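Local coordinates for protein ochratoxinase (Aspergillus niger, PDB 4C65) that is a zinc-dependent carboxypeptidase that degrades the mycotoxin ochratoxin A by hydrolysing it to ochratoxin alpha and L-phenylalanine, at residues G13-P17 with E396-E400; A182-V188 with F223-E227; I203-G209 with I241-H247; V329-L333 with A364-A369; A389-E395 with V411-G417. One frame throughout, in Å; residues are numbered along the deposited sequence.

Contact 1: G13-P17 with E396-E400; sequences GLLIP and ENPLE
The side-chain amide of Asn-397 lies between a methyl group and a backbone N-H. Leu-14 lays CD2 over one face, 3.5 Å from Asn-397 CG and 3.4 Å from Asn-397 OD1, while the backbone N of Leu-399 approaches from the side of the other face. That second partner makes an Asx turn: Leu-399 N donates to Asn-397 OD1 at 3.0 Å, from well above the carbonyl plane, and thereby fixes the rotation of the amide that Leu-14 covers. The turn opens the loop between strands 391-394 and 411-416, and the contact fastens this loop to the corner at Gly-13 and Leu-14, late in strand 7-15. Leu-14 gets there because its CG stands opposite the backbone N (chi1 -178°), carrying the branch out toward the loop. Beside it, Ile-16 and Pro-398 meet tip to tip, with Ile-16 CD1 3.9 Å from Pro-398 CG. Leu-359 and Ile-362 of helix 358-365 touch the cluster, and Val-60 of strand 60-67 touches both Ile-16 and Pro-398. A methyl thus meets the amide and the rest is apolar; the hydrogen bond stays within the loop. The same Ile-16 methyl, CD1, also packs 4.1 Å from Leu-399 CG.

Contact 2: A182-V188 with F223-E227; sequences ADGVEEV and FSPEE
Glu-227 OE1 is gripped by both donors of Ser-224: its backbone N at 2.9 Å, from above the carboxylate plane, and its hydroxyl OG at 2.7 Å, on the anti lone pair. With Glu-227 N returning a bond to Ser-224 OG at 3.0 Å, the pair forms a capping box at the start of helix 225-237. The other oxygen of the same carboxylate reaches across to the start of helix 185-198, where Gly-184 N, at the N-cap position, donates to Glu-227 OE2 at 2.7 Å and 164°. With its chain extended beyond CG, this one side chain ties together the N-terminal ends of two helices. The helix ends and Arg-193 of a second subunit, in a salt bridge with Glu-227 OE1, would be expected to stabilise its negative charge. Asp-183, whose OD2 is hydrogen-bonded to Thr-146 OG1, has salt bridges to Arg-190 and Arg-193 of that second subunit, so the junction also belongs to the octamer interface. Apolar packing completes the contact, with Val-188 CG1 3.8 Å from Phe-223 CE1. Ala-182 O sits at the edge of the Phe-223 ring, near its plane, 3.4 Å from CE1.

Contact 3: I203-G209 with I241-H247; sequences IKVMASG and IVSAHVH
Strands 203-206 and 242-246 run parallel, their axes 4.5 Å apart and 25° from exact alignment, as adjacent strands of the twisted TIM barrel joined by a beta-alpha-beta crossover through helix 225-237. The ladder includes Ser-243 N to Ile-203 O at 2.7 Å and His-245 N to Val-205 O at 3.0 Å. Beneath helix 225-237 lie Ile-203, Val-205 and Val-242, with Val-205 CG2 3.9 Å from Val-242 CG1. The opposite face of the sheet carries Lys-204, Ser-243, Met-206 and His-245, and two of these, Lys-204 and His-245, are zinc ligands. His-245 has CG opposite its backbone N (chi1 166°), which lays the imidazole toward the loop after strand 203-206. There NE2 donates to Gly-209 O at 3.0 Å; the oxygen lies in the ring plane, although the nitrogen stands above the carbonyl plane. Met-206 SD comes obliquely to the ring, 4.4 Å from its centroid. Farther on, Ser-208 OG accepts from His-247 N at 2.9 Å, holding the loops following both strands together. Lys-204, an active-site residue, is a ligand of both zinc ions; in the conformer described its NZ is hydrogen-bonded to Leu-115 O. His-245, which binds the second zinc together with His-265, is positioned by this loop. Since NE2 is engaged by Gly-209, metal binding by His-245 probably falls to ND1, as in related amidohydrolases.

Contact 4: V329-L333 with A364-A369; sequences VTIAL and AATANA
Ala-364, late in helix 358-365, has the most surface buried here, followed by Leu-333 and Asn-368. Its methyl CB wedges between the backbone and side chain of the strand region, 3.5 Å from Ile-331 O and 3.9 Å from Leu-333 CG. Its carbonyl turns to the same segment: Leu-333 N donates to Ala-364 O at 3.1 Å, a rather bent bond (137°) that arrives from above the carbonyl plane. Leu-333 in turn spreads its branches over Ala-364 and Ala-365, CD2 against the Ala-364 methyl and CD1 3.9 Å from Ala-365 CB. Asn-368 supplies the second polar tie. Its CG lies opposite its own carbonyl carbon (chi1 -74°), and ND2 donates to Ile-331 O at 3.0 Å, in the plane of that carbonyl; the oxygen is slightly tilted from the amide plane. Thr-330 CG2 rests 4.0 Å from both CG and ND2 of Asn-368. Leu-333 O is met by a water at 2.7 Å. The small residues bring backbones close, with Ala-332 CA only 4.2 Å from Ala-364 CA. The contact joins strand 331-332, the last of the five parallel barrel strands in this sheet, to the helix that follows it by way of helix 344-354. Thr-330 and Ala-332 make backbone hydrogen bonds with Tyr-284 of strand 283-285, Leu-333 makes one with Cys-68 just beyond strand 60-67, and Leu-333 packs outward on helices 304-327 and 344-354.

Contact 5: A389-E395 with V411-G417; sequences ADVIALE and VTHVWKG
Ala-393 CB sits against two consecutive residues of the opposing strand, 3.6 Å from His-413 CB and 3.6 Å from Thr-412 OG1. This is the mark of a classic beta bulge: Thr-412 and His-413 both face Ala-393, and the register shifts by one residue there. Ala-393 N donates to His-413 O, while Ala-393 O accepts from Thr-412 N, both at 2.9 Å. The bulge is braced within its own strand, since Thr-412 OG1, placed between its backbone N and carbonyl carbon (chi1 58°), lies in the plane of the His-413 ring, hydrogen-bonded to ND1 at 2.7 Å. Away from the bulge the antiparallel ladder is regular. Trp-415 N donates to Val-391 O, and the indole edge follows, with CE3 3.4 Å from that same oxygen. On the opposite face Ile-392 and Val-414 lie side by side, pointing the same way, their CG2 atoms 4.0 Å apart. Farther out, His-56 meets the rings of His-413 and Trp-415, edge-to-face with the latter, and in the mixed sheet strand 60-67 lies beside 391-394 and strand 419-422 beside 411-416. At the far end Gly-417 N donates to Asp-390 OD1 at 2.8 Å, nearly along its C-O axis. The carboxylate thus takes the amide of Gly-417, an acceptor's part that Ala-389 O, close by but at a poor angle, does not fill.

Contact 1 closes a long loop of the chain, in which contacts 2, 3 and 4 are nested, while contact 5 alternates with it. Contacts 1 and 5, with centres 13 Å apart, share the mixed sheet around strands 7-15, 60-67 and 391-394. Contacts 2 and 3 cross along the chain and touch, Phe-223 CD2 lying 3.4 Å from Met-206 O, and sit on the opposite side of the chain's centre from contact 1. Contact 4, its centre 18 Å from those of contacts 1 and 3, shares the five-stranded parallel sheet with contact 3. The zinc-site barrel strands are thus linked by contact 2 to the subunit interface, and early and late parts of the chain meet in one mixed sheet.

Contact 1: G13-P17 with E396-E400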
# COMPACT_ATOMS: atom_id res chain seq x y z
N GLY A 13 10.31 -17.97 -62.26
CA GLY A 13 9.67 -19.00 -63.08
C GLY A 13 8.16 -19.01 -62.87
O GLY A 13 7.38 -19.09 -63.82
N LEU A 14 7.75 -18.91 -61.62
CA LEU A 14 6.34 -18.79 -61.24
C LEU A 14 6.20 -17.70 -60.18
O LEU A 14 6.91 -17.70 -59.18
CB LEU A 14 5.86 -20.13 -60.67
CG LEU A 14 4.39 -20.22 -60.26
CD1 LEU A 14 3.49 -20.23 -61.48
CD2 LEU A 14 4.18 -21.45 -59.40
N LEU A 15 5.25 -16.79 -60.40
CA LEU A 15 4.99 -15.72 -59.44
C LEU A 15 3.56 -15.83 -58.92
O LEU A 15 2.62 -15.76 -59.68
CB LEU A 15 5.23 -14.35 -60.07
CG LEU A 15 5.17 -13.14 -59.11
CD1 LEU A 15 6.18 -12.08 -59.49
CD2 LEU A 15 3.78 -12.53 -59.05
N ILE A 16 3.45 -16.04 -57.60
CA ILE A 16 2.18 -16.17 -56.92
C ILE A 16 1.89 -14.84 -56.24
O ILE A 16 2.54 -14.51 -55.25
CB ILE A 16 2.21 -17.34 -55.91
CG1 ILE A 16 2.56 -18.65 -56.63
CG2 ILE A 16 0.86 -17.48 -55.21
CD1 ILE A 16 3.11 -19.74 -55.74
N PRO A 17 0.97 -14.04 -56.80
CA PRO A 17 0.80 -12.69 -56.31
C PRO A 17 0.14 -12.60 -54.93
O PRO A 17 0.26 -11.57 -54.27
CB PRO A 17 -0.05 -12.03 -57.39
CG PRO A 17 -0.87 -13.14 -57.92
CD PRO A 17 0.05 -14.33 -57.91
N GLU A 396 10.72 -24.74 -54.71
CA GLU A 396 9.68 -25.58 -55.33
C GLU A 396 8.32 -24.92 -55.28
O GLU A 396 8.08 -24.01 -54.50
CB GLU A 396 9.59 -26.96 -54.70
CG GLU A 396 10.68 -27.93 -55.22
CD GLU A 396 11.73 -28.38 -54.22
OE1 GLU A 396 11.54 -28.21 -52.98
OE2 GLU A 396 12.74 -28.98 -54.70
N ASN A 397 7.43 -25.42 -56.13
CA ASN A 397 6.09 -24.86 -56.30
C ASN A 397 5.14 -25.36 -55.21
O ASN A 397 4.77 -26.53 -55.21
CB ASN A 397 5.56 -25.24 -57.68
CG ASN A 397 4.18 -24.69 -57.95
OD1 ASN A 397 3.63 -23.93 -57.16
ND2 ASN A 397 3.60 -25.12 -59.04
N PRO A 398 4.76 -24.47 -54.28
CA PRO A 398 3.91 -24.87 -53.18
C PRO A 398 2.50 -25.27 -53.61
O PRO A 398 1.82 -25.96 -52.87
CB PRO A 398 3.90 -23.64 -52.29
CG PRO A 398 4.09 -22.50 -53.22
CD PRO A 398 5.02 -23.01 -54.27
N LEU A 399 2.08 -24.86 -54.81
CA LEU A 399 0.75 -25.20 -55.32
C LEU A 399 0.65 -26.67 -55.67
O LEU A 399 -0.45 -27.21 -55.72
CB LEU A 399 0.41 -24.35 -56.54
CG LEU A 399 0.51 -22.84 -56.36
CD1 LEU A 399 0.23 -22.14 -57.67
CD2 LEU A 399 -0.46 -22.37 -55.29
N GLU A 400 1.81 -27.31 -55.92
CA GLU A 400 1.89 -28.77 -56.16
C GLU A 400 1.95 -29.50 -54.85
O GLU A 400 1.59 -30.66 -54.81
CB GLU A 400 3.20 -29.23 -56.86
CG GLU A 400 3.09 -30.12 -58.08
CD GLU A 400 3.27 -29.28 -59.30
OE1 GLU A 400 4.40 -28.78 -59.47
OE2 GLU A 400 2.30 -29.08 -60.05

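Contact 2: A182-V188 with F223-E227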
# COMPACT_ATOMS: atom_id res chain seq x y z
N ALA A 182 -9.39 -7.22 -16.20
CA ALA A 182 -10.19 -6.03 -15.97
C ALA A 182 -11.65 -6.43 -15.83
O ALA A 182 -12.14 -7.25 -16.59
CB ALA A 182 -10.01 -5.03 -17.12
N ASP A 183 -12.34 -5.80 -14.88
CA ASP A 183 -13.73 -6.09 -14.64
C ASP A 183 -14.55 -4.80 -14.59
O ASP A 183 -14.31 -3.93 -13.75
CB ASP A 183 -13.89 -6.83 -13.32
CG ASP A 183 -13.20 -8.17 -13.32
OD1 ASP A 183 -13.58 -9.06 -14.11
OD2 ASP A 183 -12.23 -8.33 -12.54
N GLY A 184 -15.53 -4.71 -15.48
CA GLY A 184 -16.39 -3.54 -15.54
C GLY A 184 -15.95 -2.54 -16.59
O GLY A 184 -14.79 -2.51 -17.00
N VAL A 185 -16.90 -1.73 -17.05
CA VAL A 185 -16.68 -0.73 -18.06
C VAL A 185 -15.51 0.20 -17.73
O VAL A 185 -14.75 0.56 -18.62
CB VAL A 185 -17.97 0.09 -18.28
CG1 VAL A 185 -17.69 1.43 -18.92
CG2 VAL A 185 -18.96 -0.72 -19.12
N GLU A 186 -15.39 0.62 -16.48
CA GLU A 186 -14.35 1.58 -16.10
C GLU A 186 -12.99 0.94 -16.31
O GLU A 186 -12.13 1.49 -16.98
CB GLU A 186 -14.50 2.04 -14.64
CG GLU A 186 -15.85 2.66 -14.29
CD GLU A 186 -16.24 3.82 -15.22
OE1 GLU A 186 -15.61 4.90 -15.14
OE2 GLU A 186 -17.18 3.64 -16.02
N GLU A 187 -12.80 -0.24 -15.73
CA GLU A 187 -11.51 -0.90 -15.81
C GLU A 187 -11.14 -1.29 -17.23
O GLU A 187 -9.96 -1.24 -17.60
CB GLU A 187 -11.45 -2.13 -14.89
CG GLU A 187 -11.35 -1.78 -13.41
CD GLU A 187 -11.08 -2.98 -12.52
OE1 GLU A 187 -10.82 -4.11 -13.02
OE2 GLU A 187 -11.12 -2.80 -11.30
N VAL A 188 -12.12 -1.69 -18.04
CA VAL A 188 -11.78 -2.16 -19.39
C VAL A 188 -11.30 -1.00 -20.26
O VAL A 188 -10.50 -1.22 -21.18
CB VAL A 188 -12.85 -3.01 -20.10
CG1 VAL A 188 -13.11 -4.31 -19.36
CG2 VAL A 188 -14.13 -2.23 -20.30
N PHE A 223 -16.83 -11.73 -20.47
CA PHE A 223 -17.13 -10.29 -20.47
C PHE A 223 -18.63 -10.10 -20.72
O PHE A 223 -19.27 -10.92 -21.35
CB PHE A 223 -16.32 -9.52 -21.52
CG PHE A 223 -14.90 -9.20 -21.09
CD1 PHE A 223 -14.66 -8.41 -19.98
CD2 PHE A 223 -13.82 -9.63 -21.85
CE1 PHE A 223 -13.36 -8.09 -19.62
CE2 PHE A 223 -12.52 -9.33 -21.48
CZ PHE A 223 -12.31 -8.57 -20.37
N SER A 224 -19.17 -9.00 -20.21
CA SER A 224 -20.52 -8.59 -20.51
C SER A 224 -20.52 -7.95 -21.89
O SER A 224 -19.51 -7.42 -22.32
CB SER A 224 -21.00 -7.56 -19.49
OG SER A 224 -20.27 -6.36 -19.58
N PRO A 225 -21.69 -7.92 -22.55
CA PRO A 225 -21.83 -7.12 -23.77
C PRO A 225 -21.46 -5.65 -23.56
O PRO A 225 -20.90 -5.05 -24.46
CB PRO A 225 -23.32 -7.27 -24.14
CG PRO A 225 -23.73 -8.56 -23.53
CD PRO A 225 -22.92 -8.69 -22.25
N GLU A 226 -21.78 -5.07 -22.41
CA GLU A 226 -21.41 -3.69 -22.10
C GLU A 226 -19.86 -3.49 -22.12
O GLU A 226 -19.36 -2.53 -22.69
CB GLU A 226 -21.93 -3.27 -20.72
CG GLU A 226 -23.44 -3.40 -20.49
CD GLU A 226 -23.90 -4.78 -19.98
OE1 GLU A 226 -23.67 -5.81 -20.65
OE2 GLU A 226 -24.48 -4.82 -18.88
N GLU A 227 -19.12 -4.40 -21.50
CA GLU A 227 -17.67 -4.31 -21.53
C GLU A 227 -17.12 -4.50 -22.93
O GLU A 227 -16.25 -3.74 -23.36
CB GLU A 227 -17.04 -5.35 -20.60
CG GLU A 227 -17.17 -5.02 -19.13
CD GLU A 227 -17.08 -6.24 -18.26
OE1 GLU A 227 -18.02 -7.06 -18.33
OE2 GLU A 227 -16.08 -6.40 -17.50

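Contact 3: I203-G209 with I241-H247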
# COMPACT_ATOMS: atom_id res chain seq x y z
N ILE A 203 -6.20 -5.16 -30.62
CA ILE A 203 -6.66 -5.52 -29.27
C ILE A 203 -7.22 -6.93 -29.26
O ILE A 203 -7.99 -7.31 -30.14
CB ILE A 203 -7.69 -4.51 -28.72
CG1 ILE A 203 -7.09 -3.11 -28.62
CG2 ILE A 203 -8.17 -4.93 -27.32
CD1 ILE A 203 -5.91 -2.99 -27.67
N LYS A 204 -6.84 -7.70 -28.24
CA LYS A 204 -7.34 -9.08 -28.08
C LYS A 204 -8.14 -9.23 -26.80
O LYS A 204 -7.67 -8.88 -25.73
CB LYS A 204 -6.15 -10.05 -28.08
CG LYS A 204 -6.36 -11.41 -27.45
CD LYS A 204 -6.92 -12.46 -28.38
CE LYS A 204 -6.69 -13.76 -27.54
NZ LYS A 204 -5.29 -14.21 -27.09
N VAL A 205 -9.34 -9.82 -26.92
CA VAL A 205 -10.17 -10.16 -25.75
C VAL A 205 -10.44 -11.66 -25.67
O VAL A 205 -10.43 -12.35 -26.68
CB VAL A 205 -11.55 -9.48 -25.75
CG1 VAL A 205 -11.38 -7.99 -25.72
CG2 VAL A 205 -12.37 -9.86 -26.97
N MET A 206 -10.67 -12.13 -24.44
CA MET A 206 -11.15 -13.47 -24.20
C MET A 206 -12.66 -13.31 -24.09
O MET A 206 -13.17 -12.68 -23.17
CB MET A 206 -10.56 -14.03 -22.92
CG MET A 206 -9.03 -14.06 -22.89
SD MET A 206 -8.27 -14.97 -24.25
CE MET A 206 -6.63 -15.27 -23.56
N ALA A 207 -13.37 -13.85 -25.07
CA ALA A 207 -14.79 -13.71 -25.16
C ALA A 207 -15.49 -15.03 -24.92
O ALA A 207 -16.71 -15.12 -25.06
CB ALA A 207 -15.17 -13.14 -26.51
N SER A 208 -14.73 -16.05 -24.55
CA SER A 208 -15.30 -17.29 -24.06
C SER A 208 -14.26 -18.09 -23.30
O SER A 208 -13.10 -17.70 -23.24
CB SER A 208 -15.91 -18.12 -25.22
OG SER A 208 -14.90 -18.75 -25.95
N GLY A 209 -14.68 -19.20 -22.74
CA GLY A 209 -13.78 -20.07 -22.02
C GLY A 209 -12.72 -20.69 -22.90
O GLY A 209 -12.76 -20.60 -24.12
N ILE A 241 -8.71 -2.66 -34.45
CA ILE A 241 -9.82 -3.57 -34.33
C ILE A 241 -9.55 -4.58 -33.19
O ILE A 241 -8.44 -4.64 -32.64
CB ILE A 241 -10.06 -4.31 -35.63
CG1 ILE A 241 -8.83 -5.13 -36.02
CG2 ILE A 241 -10.46 -3.32 -36.72
CD1 ILE A 241 -9.14 -6.28 -36.95
N VAL A 242 -10.60 -5.30 -32.80
CA VAL A 242 -10.50 -6.23 -31.70
C VAL A 242 -10.60 -7.61 -32.26
O VAL A 242 -11.45 -7.90 -33.11
CB VAL A 242 -11.62 -6.00 -30.68
CG1 VAL A 242 -11.61 -7.11 -29.64
CG2 VAL A 242 -11.48 -4.65 -30.02
N SER A 243 -9.72 -8.47 -31.79
CA SER A 243 -9.77 -9.87 -32.08
C SER A 243 -10.29 -10.56 -30.84
O SER A 243 -9.81 -10.30 -29.73
CB SER A 243 -8.37 -10.39 -32.40
OG SER A 243 -8.37 -11.80 -32.55
N ALA A 244 -11.22 -11.48 -31.04
CA ALA A 244 -11.88 -12.17 -29.95
C ALA A 244 -11.63 -13.68 -30.00
O ALA A 244 -11.96 -14.33 -30.99
CB ALA A 244 -13.36 -11.91 -30.02
N HIS A 245 -11.06 -14.21 -28.92
CA HIS A 245 -11.03 -15.63 -28.63
C HIS A 245 -12.45 -16.10 -28.37
O HIS A 245 -13.06 -15.72 -27.38
CB HIS A 245 -10.12 -15.88 -27.43
CG HIS A 245 -10.23 -17.23 -26.83
ND1 HIS A 245 -9.24 -18.18 -26.96
CD2 HIS A 245 -11.16 -17.78 -26.00
CE1 HIS A 245 -9.58 -19.27 -26.29
NE2 HIS A 245 -10.73 -19.05 -25.69
N VAL A 246 -12.99 -16.92 -29.28
CA VAL A 246 -14.35 -17.49 -29.13
C VAL A 246 -14.45 -18.96 -29.52
O VAL A 246 -13.92 -19.39 -30.56
CB VAL A 246 -15.39 -16.70 -29.96
CG1 VAL A 246 -15.67 -15.35 -29.32
CG2 VAL A 246 -14.94 -16.50 -31.39
N HIS A 247 -15.13 -19.74 -28.71
CA HIS A 247 -15.42 -21.12 -29.05
C HIS A 247 -16.93 -21.29 -29.17
O HIS A 247 -17.45 -21.42 -30.29
CB HIS A 247 -14.84 -22.08 -27.99
CG HIS A 247 -13.35 -22.23 -28.07
ND1 HIS A 247 -12.72 -22.85 -29.13
CD2 HIS A 247 -12.37 -21.83 -27.24
CE1 HIS A 247 -11.41 -22.82 -28.95
NE2 HIS A 247 -11.17 -22.21 -27.80

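Contact 4: V329-L333 with A364-A369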
# COMPACT_ATOMS: atom_id res chain seq x y z
N VAL A 329 -16.70 -17.00 -46.25
CA VAL A 329 -16.18 -16.12 -45.17
C VAL A 329 -14.72 -15.83 -45.44
O VAL A 329 -13.99 -16.72 -45.87
CB VAL A 329 -16.30 -16.79 -43.79
CG1 VAL A 329 -15.80 -15.86 -42.68
CG2 VAL A 329 -17.74 -17.22 -43.51
N THR A 330 -14.31 -14.59 -45.20
CA THR A 330 -12.92 -14.22 -45.40
C THR A 330 -12.04 -14.83 -44.30
O THR A 330 -12.28 -14.61 -43.11
CB THR A 330 -12.75 -12.71 -45.35
OG1 THR A 330 -13.61 -12.11 -46.31
CG2 THR A 330 -11.32 -12.32 -45.64
N ILE A 331 -11.02 -15.58 -44.70
CA ILE A 331 -10.23 -16.35 -43.78
C ILE A 331 -8.78 -15.92 -43.82
O ILE A 331 -8.24 -15.57 -44.86
CB ILE A 331 -10.37 -17.85 -44.11
CG1 ILE A 331 -11.81 -18.27 -43.84
CG2 ILE A 331 -9.44 -18.71 -43.27
CD1 ILE A 331 -12.30 -19.30 -44.79
N ALA A 332 -8.14 -15.94 -42.65
CA ALA A 332 -6.69 -15.81 -42.56
C ALA A 332 -6.17 -16.91 -41.67
O ALA A 332 -6.94 -17.55 -40.93
CB ALA A 332 -6.29 -14.46 -42.03
N LEU A 333 -4.88 -17.18 -41.77
CA LEU A 333 -4.28 -18.31 -41.07
C LEU A 333 -3.54 -17.87 -39.81
O LEU A 333 -2.83 -16.87 -39.81
CB LEU A 333 -3.30 -19.09 -41.97
CG LEU A 333 -3.92 -19.74 -43.20
CD1 LEU A 333 -2.92 -20.67 -43.85
CD2 LEU A 333 -5.19 -20.50 -42.89
N ALA A 364 -5.02 -16.89 -47.84
CA ALA A 364 -5.35 -16.75 -46.42
C ALA A 364 -4.11 -16.43 -45.56
O ALA A 364 -4.26 -15.86 -44.48
CB ALA A 364 -6.04 -18.01 -45.92
N ALA A 365 -2.93 -16.79 -46.03
CA ALA A 365 -1.71 -16.50 -45.29
C ALA A 365 -0.95 -15.28 -45.80
O ALA A 365 0.07 -14.90 -45.22
CB ALA A 365 -0.80 -17.70 -45.30
N THR A 366 -1.43 -14.67 -46.88
CA THR A 366 -0.78 -13.53 -47.46
C THR A 366 -1.75 -12.40 -47.67
O THR A 366 -1.84 -11.51 -46.85
CB THR A 366 -0.06 -13.91 -48.78
OG1 THR A 366 -0.98 -14.41 -49.76
CG2 THR A 366 0.98 -14.95 -48.52
N ALA A 367 -2.52 -12.45 -48.75
CA ALA A 367 -3.37 -11.32 -49.15
C ALA A 367 -4.40 -10.92 -48.08
O ALA A 367 -4.65 -9.74 -47.88
CB ALA A 367 -4.05 -11.59 -50.49
N ASN A 368 -5.01 -11.91 -47.44
CA ASN A 368 -6.09 -11.67 -46.47
C ASN A 368 -5.56 -11.33 -45.11
O ASN A 368 -6.25 -10.71 -44.32
CB ASN A 368 -6.96 -12.91 -46.32
CG ASN A 368 -7.89 -13.14 -47.51
OD1 ASN A 368 -8.09 -12.27 -48.35
ND2 ASN A 368 -8.45 -14.33 -47.56
N ALA A 369 -4.33 -11.74 -44.84
CA ALA A 369 -3.79 -11.70 -43.48
C ALA A 369 -3.74 -10.30 -42.84
O ALA A 369 -4.03 -10.17 -41.65
CB ALA A 369 -2.44 -12.34 -43.44
O HOH W 1 -2.13 -15.57 -42.02

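Contact 5: A389-E395 with V411-G417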
# COMPACT_ATOMS: atom_id res chain seq x y z
N ALA A 389 7.51 -4.32 -49.89
CA ALA A 389 8.39 -5.35 -50.44
C ALA A 389 8.73 -6.40 -49.40
O ALA A 389 9.86 -6.53 -48.98
CB ALA A 389 9.65 -4.71 -51.01
N ASP A 390 7.70 -7.15 -48.99
CA ASP A 390 7.84 -8.35 -48.16
C ASP A 390 7.63 -9.54 -49.10
O ASP A 390 6.50 -9.82 -49.54
CB ASP A 390 6.79 -8.37 -47.05
CG ASP A 390 7.01 -7.30 -46.00
OD1 ASP A 390 7.89 -6.43 -46.21
OD2 ASP A 390 6.34 -7.36 -44.96
N VAL A 391 8.74 -10.19 -49.48
CA VAL A 391 8.74 -11.08 -50.64
C VAL A 391 9.61 -12.25 -50.29
O VAL A 391 10.69 -12.08 -49.72
CB VAL A 391 9.31 -10.36 -51.90
CG1 VAL A 391 9.26 -11.27 -53.12
CG2 VAL A 391 8.55 -9.07 -52.18
N ILE A 392 9.15 -13.45 -50.62
CA ILE A 392 9.98 -14.63 -50.42
C ILE A 392 10.11 -15.46 -51.69
O ILE A 392 9.19 -15.49 -52.53
CB ILE A 392 9.48 -15.50 -49.25
CG1 ILE A 392 8.07 -16.05 -49.49
CG2 ILE A 392 9.53 -14.70 -47.96
CD1 ILE A 392 7.63 -17.11 -48.50
N ALA A 393 11.24 -16.13 -51.81
CA ALA A 393 11.49 -17.02 -52.93
C ALA A 393 11.57 -18.44 -52.44
O ALA A 393 12.11 -18.71 -51.37
CB ALA A 393 12.76 -16.65 -53.66
N LEU A 394 11.04 -19.35 -53.25
CA LEU A 394 11.06 -20.76 -52.95
C LEU A 394 11.72 -21.56 -54.04
O LEU A 394 11.73 -21.14 -55.21
CB LEU A 394 9.62 -21.27 -52.79
CG LEU A 394 8.97 -21.08 -51.43
CD1 LEU A 394 8.34 -19.73 -51.34
CD2 LEU A 394 7.91 -22.14 -51.15
N GLU A 395 12.27 -22.70 -53.66
CA GLU A 395 12.90 -23.61 -54.60
C GLU A 395 11.87 -24.46 -55.34
O GLU A 395 12.11 -24.85 -56.46
CB GLU A 395 13.86 -24.51 -53.86
CG GLU A 395 15.16 -24.87 -54.58
CD GLU A 395 16.22 -25.49 -53.64
OE1 GLU A 395 16.04 -25.39 -52.39
OE2 GLU A 395 17.22 -26.10 -54.13
N VAL A 411 12.77 -22.14 -48.58
CA VAL A 411 12.69 -20.69 -48.67
C VAL A 411 14.10 -20.14 -48.84
O VAL A 411 14.86 -20.06 -47.89
CB VAL A 411 12.05 -20.09 -47.41
CG1 VAL A 411 11.93 -18.58 -47.52
CG2 VAL A 411 10.68 -20.71 -47.17
N THR A 412 14.46 -19.75 -50.06
CA THR A 412 15.85 -19.40 -50.36
C THR A 412 16.14 -17.94 -50.14
O THR A 412 17.28 -17.58 -49.86
CB THR A 412 16.22 -19.74 -51.82
OG1 THR A 412 15.34 -19.05 -52.71
CG2 THR A 412 16.10 -21.22 -52.05
N HIS A 413 15.12 -17.09 -50.35
CA HIS A 413 15.30 -15.63 -50.28
C HIS A 413 14.20 -15.04 -49.45
O HIS A 413 13.03 -15.40 -49.64
CB HIS A 413 15.23 -14.97 -51.65
CG HIS A 413 16.34 -15.35 -52.57
ND1 HIS A 413 16.43 -16.59 -53.16
CD2 HIS A 413 17.39 -14.63 -53.03
CE1 HIS A 413 17.51 -16.62 -53.92
NE2 HIS A 413 18.11 -15.45 -53.86
N VAL A 414 14.55 -14.12 -48.56
CA VAL A 414 13.56 -13.38 -47.78
C VAL A 414 13.84 -11.88 -47.78
O VAL A 414 14.86 -11.43 -47.27
CB VAL A 414 13.48 -13.89 -46.32
CG1 VAL A 414 12.43 -13.11 -45.53
CG2 VAL A 414 13.15 -15.38 -46.31
N TRP A 415 12.93 -11.11 -48.39
CA TRP A 415 12.93 -9.67 -48.33
C TRP A 415 11.84 -9.18 -47.36
O TRP A 415 10.69 -9.62 -47.44
CB TRP A 415 12.62 -9.06 -49.70
CG TRP A 415 13.71 -9.15 -50.69
CD1 TRP A 415 14.73 -8.26 -50.87
CD2 TRP A 415 13.91 -10.19 -51.63
NE1 TRP A 415 15.54 -8.68 -51.89
CE2 TRP A 415 15.05 -9.86 -52.38
CE3 TRP A 415 13.23 -11.38 -51.92
CZ2 TRP A 415 15.54 -10.68 -53.39
CZ3 TRP A 415 13.71 -12.19 -52.92
CH2 TRP A 415 14.85 -11.84 -53.64
N LYS A 416 12.22 -8.29 -46.45
CA LYS A 416 11.27 -7.58 -45.59
C LYS A 416 11.52 -6.10 -45.74
O LYS A 416 12.63 -5.62 -45.49
CB LYS A 416 11.43 -7.99 -44.13
CG LYS A 416 10.35 -7.39 -43.25
CD LYS A 416 10.57 -7.62 -41.76
CE LYS A 416 11.48 -6.61 -41.10
NZ LYS A 416 11.13 -6.50 -39.67
N GLY A 417 10.50 -5.37 -46.17
CA GLY A 417 10.64 -3.93 -46.43
C GLY A 417 11.72 -3.63 -47.45
O GLY A 417 12.41 -2.62 -47.35